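Local structure of serine protease inhibitor (Thermoanaerobacter tengcongensis, 2PEF) at residues Ile133-Met144 with Leu160-Ala168. The protein probably inhibits serine proteases as a member of the serpin family, and is captured here in the latent state. Numbering follows the deposited sequence.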
loop_
_atom_site.group_PDB
_atom_site.type_symbol
_atom_site.label_atom_id
_atom_site.label_comp_id
_atom_site.label_asym_id
_atom_site.label_seq_id
_atom_site.Cartn_x
_atom_site.Cartn_y
_atom_site.Cartn_z
ATOM N N ILE A 133 5.880 2.845 19.610
ATOM C CA ILE A 133 5.300 2.427 18.335
ATOM C C ILE A 133 5.271 3.588 17.338
ATOM O O ILE A 133 5.723 3.449 16.197
ATOM C CB ILE A 133 3.888 1.824 18.521
ATOM C CG1 ILE A 133 3.979 0.499 19.282
ATOM C CG2 ILE A 133 3.209 1.626 17.170
ATOM C CD1 ILE A 133 2.640 -0.008 19.833
ATOM N N ASN A 134 4.761 4.734 17.781
ATOM C CA ASN A 134 4.692 5.918 16.933
ATOM C C ASN A 134 6.057 6.445 16.504
ATOM O O ASN A 134 6.215 6.915 15.376
ATOM C CB ASN A 134 3.866 7.016 17.598
ATOM C CG ASN A 134 2.389 6.683 17.631
ATOM O OD1 ASN A 134 1.898 5.906 16.811
ATOM N ND2 ASN A 134 1.672 7.268 18.583
ATOM N N ASN A 135 7.038 6.359 17.399
ATOM C CA ASN A 135 8.416 6.698 17.045
ATOM C C ASN A 135 8.989 5.754 15.992
ATOM O O ASN A 135 9.726 6.186 15.093
ATOM C CB ASN A 135 9.298 6.752 18.292
ATOM C CG ASN A 135 9.086 8.021 19.089
ATOM O OD1 ASN A 135 8.941 9.106 18.519
ATOM N ND2 ASN A 135 9.064 7.897 20.409
ATOM N N TRP A 136 8.609 4.481 16.089
ATOM C CA TRP A 136 9.027 3.477 15.125
ATOM C C TRP A 136 8.424 3.776 13.756
ATOM O O TRP A 136 9.151 3.851 12.775
ATOM C CB TRP A 136 8.645 2.072 15.607
ATOM C CG TRP A 136 9.184 0.963 14.757
ATOM C CD1 TRP A 136 10.378 0.317 14.913
ATOM C CD2 TRP A 136 8.543 0.352 13.629
ATOM N NE1 TRP A 136 10.522 -0.651 13.952
ATOM C CE2 TRP A 136 9.412 -0.652 13.150
ATOM C CE3 TRP A 136 7.322 0.559 12.976
ATOM C CZ2 TRP A 136 9.099 -1.448 12.043
ATOM C CZ3 TRP A 136 7.010 -0.236 11.871
ATOM C CH2 TRP A 136 7.897 -1.228 11.422
ATOM N N VAL A 137 7.109 3.988 13.699
ATOM C CA VAL A 137 6.456 4.306 12.418
ATOM C C VAL A 137 6.969 5.624 11.815
ATOM O O VAL A 137 7.207 5.707 10.606
ATOM C CB VAL A 137 4.893 4.266 12.482
ATOM C CG1 VAL A 137 4.399 2.883 12.895
ATOM C CG2 VAL A 137 4.335 5.332 13.407
ATOM N N LYS A 138 7.182 6.629 12.661
ATOM C CA LYS A 138 7.735 7.901 12.204
ATOM C C LYS A 138 9.118 7.711 11.584
ATOM O O LYS A 138 9.413 8.291 10.543
ATOM C CB LYS A 138 7.796 8.922 13.343
ATOM C CG LYS A 138 7.974 10.356 12.876
ATOM C CD LYS A 138 8.064 11.328 14.046
ATOM C CE LYS A 138 8.096 12.766 13.556
ATOM N N SER A 139 9.962 6.900 12.226
ATOM C CA SER A 139 11.320 6.656 11.727
ATOM C C SER A 139 11.317 5.888 10.405
ATOM O O SER A 139 12.030 6.251 9.462
ATOM C CB SER A 139 12.150 5.890 12.761
ATOM O OG SER A 139 13.417 5.537 12.223
ATOM N N LYS A 140 10.513 4.829 10.348
ATOM C CA LYS A 140 10.509 3.921 9.200
ATOM C C LYS A 140 9.813 4.493 7.964
ATOM O O LYS A 140 9.983 3.974 6.853
ATOM C CB LYS A 140 9.907 2.560 9.586
ATOM C CG LYS A 140 10.594 1.856 10.760
ATOM C CD LYS A 140 12.078 1.625 10.512
ATOM C CE LYS A 140 12.702 0.815 11.631
ATOM N NZ LYS A 140 14.189 0.831 11.544
ATOM N N THR A 141 9.019 5.548 8.157
ATOM C CA THR A 141 8.376 6.249 7.046
ATOM C C THR A 141 9.027 7.609 6.798
ATOM O O THR A 141 8.462 8.459 6.107
ATOM C CB THR A 141 6.851 6.452 7.270
ATOM O OG1 THR A 141 6.638 7.338 8.378
ATOM C CG2 THR A 141 6.145 5.125 7.523
ATOM N N ASN A 142 10.218 7.806 7.358
ATOM C CA ASN A 142 10.927 9.087 7.265
ATOM C C ASN A 142 9.992 10.283 7.489
ATOM O O ASN A 142 9.998 11.257 6.730
ATOM C CB ASN A 142 11.696 9.190 5.939
ATOM C CG ASN A 142 12.643 8.015 5.722
ATOM O OD1 ASN A 142 13.431 7.666 6.601
ATOM N ND2 ASN A 142 12.561 7.397 4.551
ATOM N N GLY A 143 9.178 10.179 8.536
ATOM C CA GLY A 143 8.291 11.259 8.959
ATOM C C GLY A 143 6.997 11.417 8.183
ATOM O O GLY A 143 6.184 12.286 8.512
ATOM N N MET A 144 6.797 10.593 7.155
ATOM C CA MET A 144 5.596 10.688 6.316
ATOM C C MET A 144 4.325 10.277 7.053
ATOM O O MET A 144 3.262 10.851 6.831
ATOM C CB MET A 144 5.759 9.875 5.033
ATOM C CG MET A 144 6.684 10.538 4.025
ATOM S SD MET A 144 6.858 9.602 2.498
ATOM C CE MET A 144 8.161 8.455 2.935
ATOM N N LEU A 160 1.063 -6.346 14.900
ATOM C CA LEU A 160 1.971 -6.571 13.784
ATOM C C LEU A 160 1.877 -5.342 12.891
ATOM O O LEU A 160 0.781 -4.879 12.577
ATOM C CB LEU A 160 1.599 -7.840 13.009
ATOM C CG LEU A 160 1.525 -9.149 13.809
ATOM C CD1 LEU A 160 0.132 -9.360 14.421
ATOM C CD2 LEU A 160 1.891 -10.335 12.936
ATOM N N ILE A 161 3.027 -4.804 12.504
ATOM C CA ILE A 161 3.065 -3.550 11.757
ATOM C C ILE A 161 4.061 -3.631 10.614
ATOM O O ILE A 161 5.193 -4.086 10.796
ATOM C CB ILE A 161 3.428 -2.332 12.663
ATOM C CG1 ILE A 161 2.481 -2.241 13.868
ATOM C CG2 ILE A 161 3.385 -1.028 11.854
ATOM C CD1 ILE A 161 2.923 -1.278 14.950
ATOM N N ASN A 162 3.628 -3.195 9.435
ATOM C CA ASN A 162 4.544 -2.954 8.329
ATOM C C ASN A 162 4.595 -1.475 7.967
ATOM O O ASN A 162 3.586 -0.780 8.053
ATOM C CB ASN A 162 4.130 -3.764 7.105
ATOM C CG ASN A 162 4.835 -3.305 5.846
ATOM O OD1 ASN A 162 4.374 -2.391 5.169
ATOM N ND2 ASN A 162 5.972 -3.923 5.540
ATOM N N ALA A 163 5.772 -1.013 7.553
ATOM C CA ALA A 163 5.940 0.315 6.971
ATOM C C ALA A 163 6.702 0.249 5.652
ATOM O O ALA A 163 7.653 -0.522 5.508
ATOM C CB ALA A 163 6.639 1.253 7.947
ATOM N N VAL A 164 6.255 1.051 4.688
ATOM C CA VAL A 164 6.925 1.206 3.398
ATOM C C VAL A 164 7.209 2.690 3.186
ATOM O O VAL A 164 6.324 3.525 3.401
ATOM C CB VAL A 164 6.054 0.653 2.235
ATOM C CG1 VAL A 164 6.654 1.017 0.870
ATOM C CG2 VAL A 164 5.899 -0.841 2.348
ATOM N N ALA A 165 8.442 3.021 2.788
ATOM C CA ALA A 165 8.814 4.406 2.494
ATOM C C ALA A 165 9.421 4.514 1.098
ATOM O O ALA A 165 10.400 3.839 0.796
ATOM C CB ALA A 165 9.790 4.931 3.542
ATOM N N PHE A 166 8.821 5.358 0.260
ATOM C CA PHE A 166 9.263 5.560 -1.126
ATOM C C PHE A 166 9.682 7.015 -1.317
ATOM O O PHE A 166 8.965 7.929 -0.914
ATOM C CB PHE A 166 8.127 5.193 -2.089
ATOM C CG PHE A 166 8.455 5.392 -3.548
ATOM C CD1 PHE A 166 9.129 4.407 -4.267
ATOM C CD2 PHE A 166 8.052 6.548 -4.209
ATOM C CE1 PHE A 166 9.420 4.580 -5.615
ATOM C CE2 PHE A 166 8.333 6.730 -5.560
ATOM C CZ PHE A 166 9.022 5.748 -6.261
ATOM N N ASP A 167 10.848 7.226 -1.922
ATOM C CA ASP A 167 11.381 8.569 -2.131
ATOM C C ASP A 167 12.253 8.549 -3.371
ATOM O O ASP A 167 13.378 8.052 -3.348
ATOM C CB ASP A 167 12.181 9.029 -0.904
ATOM C CG ASP A 167 12.641 10.484 -0.994
ATOM O OD1 ASP A 167 12.605 11.090 -2.088
ATOM O OD2 ASP A 167 13.053 11.026 0.053
ATOM N N ALA A 168 11.716 9.089 -4.458
ATOM C CA ALA A 168 12.379 9.017 -5.749
ATOM C C ALA A 168 12.344 10.348 -6.482
ATOM O O ALA A 168 11.396 11.117 -6.346
ATOM C CB ALA A 168 11.746 7.935 -6.600
#
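The carbonyl oxygen of V137 accepts the backbone N-H of T141 (3.1 Å) and also has T141 OG1 2.8 Å away; that hydroxyl receives the backbone N-H of I145. The T141 side chain is thus held with its methyl directed at the strand, where CG2 meets A163 CB at 3.9 Å. K140 CB reaches the same alanine methyl, while CG of the lysine, set beside the backbone N (chi1 -57°), lies over the centre of one face of the W136 ring. W136, with CG opposite the backbone N (chi1 -173°), extends its six-membered ring along I161, CZ3 lying 3.7 Å from I161 CG2; its NE1 is hydrogen-bonded to D119. The I133 and I161 side chains cross at about a right angle, CG2 of I133 lying 3.7 Å from CD1 of I161. At the helix C terminus K140 O lies 3.5 Å from A165 CB, and M144 CE packs against the same methyl. A Schellman motif, with N142 at positive phi, ends the helix, and a type I' turn from T141 to M144 overlaps it. No hydrogen bond joins the two segments, whose axes run 27° apart and 8.6 Å at closest approach. T141 and I161 also touch V328 on strand 322-331, formed by the inserted N-terminal part of the reactive-centre loop, as in latent serpins. This is serpin helix F lying along the face of beta-sheet A, here over strand 158-169 (strand 3A).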